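Local coordinates for LPXTG cell wall surface protein (Streptococcus gordonii, PDB 4IGB), which is a peptidoglycan-anchored surface protein whose N-terminal region, the part described here, probably serves in adhesion, at residues I35-V40 with T95-V100. Residues are numbered along the deposited sequence; the frame is centred on the assembly and turned at random.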
# COMPACT_ATOMS: atom_id res chain seq x y z
N ILE B 35 5.62 -1.56 -17.68
CA ILE B 35 5.22 -2.36 -18.84
C ILE B 35 6.08 -3.61 -19.00
O ILE B 35 5.74 -4.49 -19.79
CB ILE B 35 5.28 -1.58 -20.17
CG1 ILE B 35 6.72 -1.16 -20.47
CG2 ILE B 35 4.35 -0.36 -20.15
CD1 ILE B 35 6.91 -0.72 -21.91
N ASN B 36 7.19 -3.69 -18.27
CA ASN B 36 8.10 -4.81 -18.44
C ASN B 36 7.87 -5.92 -17.42
O ASN B 36 8.29 -7.05 -17.64
CB ASN B 36 9.56 -4.35 -18.38
CG ASN B 36 9.93 -3.46 -19.55
OD1 ASN B 36 10.48 -2.37 -19.35
ND2 ASN B 36 9.64 -3.91 -20.76
N ASN B 37 7.24 -5.61 -16.30
CA ASN B 37 6.97 -6.67 -15.35
C ASN B 37 5.50 -7.01 -15.22
O ASN B 37 5.13 -7.84 -14.41
CB ASN B 37 7.66 -6.44 -13.99
CG ASN B 37 7.04 -5.29 -13.20
OD1 ASN B 37 7.38 -5.09 -12.03
ND2 ASN B 37 6.15 -4.55 -13.81
N VAL B 38 4.67 -6.42 -16.06
CA VAL B 38 3.24 -6.71 -16.01
C VAL B 38 2.90 -7.92 -16.88
O VAL B 38 3.53 -8.15 -17.91
CB VAL B 38 2.40 -5.50 -16.47
CG1 VAL B 38 2.66 -5.21 -17.95
CG2 VAL B 38 0.92 -5.76 -16.25
N SER B 39 1.94 -8.71 -16.43
CA SER B 39 1.36 -9.77 -17.26
C SER B 39 -0.16 -9.75 -17.12
O SER B 39 -0.70 -9.32 -16.11
CB SER B 39 1.94 -11.14 -16.89
OG SER B 39 1.80 -11.40 -15.50
N VAL B 40 -0.85 -10.17 -18.17
CA VAL B 40 -2.30 -10.22 -18.14
C VAL B 40 -2.70 -11.64 -17.74
O VAL B 40 -2.46 -12.59 -18.49
CB VAL B 40 -2.90 -9.85 -19.52
CG1 VAL B 40 -4.40 -10.06 -19.53
CG2 VAL B 40 -2.56 -8.41 -19.87
N THR B 95 4.97 -8.77 -11.55
CA THR B 95 5.85 -9.72 -10.87
C THR B 95 7.17 -9.08 -10.39
O THR B 95 7.83 -8.37 -11.14
CB THR B 95 6.20 -10.92 -11.79
OG1 THR B 95 4.99 -11.57 -12.21
CG2 THR B 95 7.05 -11.94 -11.04
N ASN B 96 7.55 -9.38 -9.16
CA ASN B 96 8.79 -8.87 -8.59
C ASN B 96 8.85 -7.35 -8.63
O ASN B 96 9.66 -6.77 -9.35
CB ASN B 96 10.01 -9.46 -9.30
CG ASN B 96 11.29 -9.15 -8.57
OD1 ASN B 96 11.26 -8.74 -7.41
ND2 ASN B 96 12.43 -9.33 -9.24
N ILE B 97 7.98 -6.72 -7.85
CA ILE B 97 7.84 -5.27 -7.84
C ILE B 97 8.78 -4.69 -6.81
O ILE B 97 8.90 -3.47 -6.67
CB ILE B 97 6.40 -4.84 -7.48
CG1 ILE B 97 6.08 -5.16 -6.02
CG2 ILE B 97 5.38 -5.50 -8.42
CD1 ILE B 97 4.61 -4.91 -5.66
N GLY B 98 9.45 -5.57 -6.07
CA GLY B 98 10.42 -5.16 -5.08
C GLY B 98 10.77 -6.31 -4.17
O GLY B 98 10.13 -7.36 -4.20
N THR B 99 11.82 -6.12 -3.37
CA THR B 99 12.18 -7.08 -2.34
C THR B 99 12.02 -6.44 -0.97
O THR B 99 12.55 -5.35 -0.71
CB THR B 99 13.62 -7.54 -2.51
OG1 THR B 99 13.77 -8.08 -3.83
CG2 THR B 99 13.98 -8.61 -1.47
N VAL B 100 11.27 -7.10 -0.10
CA VAL B 100 10.94 -6.55 1.20
C VAL B 100 11.14 -7.62 2.28
O VAL B 100 10.59 -8.72 2.18
CB VAL B 100 9.47 -6.08 1.25
CG1 VAL B 100 9.13 -5.56 2.62
CG2 VAL B 100 9.19 -5.02 0.19
O HOH W 1 4.01 -10.27 -14.53
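Thr-95 holds OG1 opposite its own carbonyl carbon (chi1 -57°), a torsion that keeps the hydroxyl on the same side as the backbone N, where it reaches a water that also bonds O of Asn-37, while N of Thr-95 bonds that oxygen directly. In Asn-37, CG lies between the backbone N and the carbonyl carbon (chi1 70°), and the side chain comes alongside the threonine carbonyl, CB of Asn-37 coming within 3.4 Å of O of Thr-95. The terminal amide of Asn-37 is probably turned over in the model, so no bond is assigned to its O or N.

One direct hydrogen bond crosses the contact: N of Thr-95 donates to O of Asn-37 at 3.0 Å. It is nearly straight at the hydrogen (165°), although the donor sits somewhat above the carbonyl plane. The same oxygen accepts a second bond, from the water, 2.7 Å from O of Asn-37. That water also reaches OG of Ser-39 at 2.7 Å and OG1 of Thr-95 at 2.8 Å, so a single molecule joins one backbone carbonyl to two hydroxyls, one from each segment.

The pairing lies at the start of strand 38-43, an outermost strand of an antiparallel sheet in the Sgo0707 N-terminal domain, where it meets strand 84-100; Ser-39 continues the pairing through backbone bonds with Lys-93. Beyond Thr-95 the chain kinks at Asn-96, which has positive phi, and the backbone of Ile-97 bonds instead to Asn-32 and Val-105, its side chain packing on Phe-31 and Leu-33. With little apolar surface shared between the segments, cohesion here rests mainly on polar groups: the doubly gripped carbonyl of Asn-37, just before the strand, probably helps to set where the pairing begins, and the bridging water ties the two hydroxyls to it.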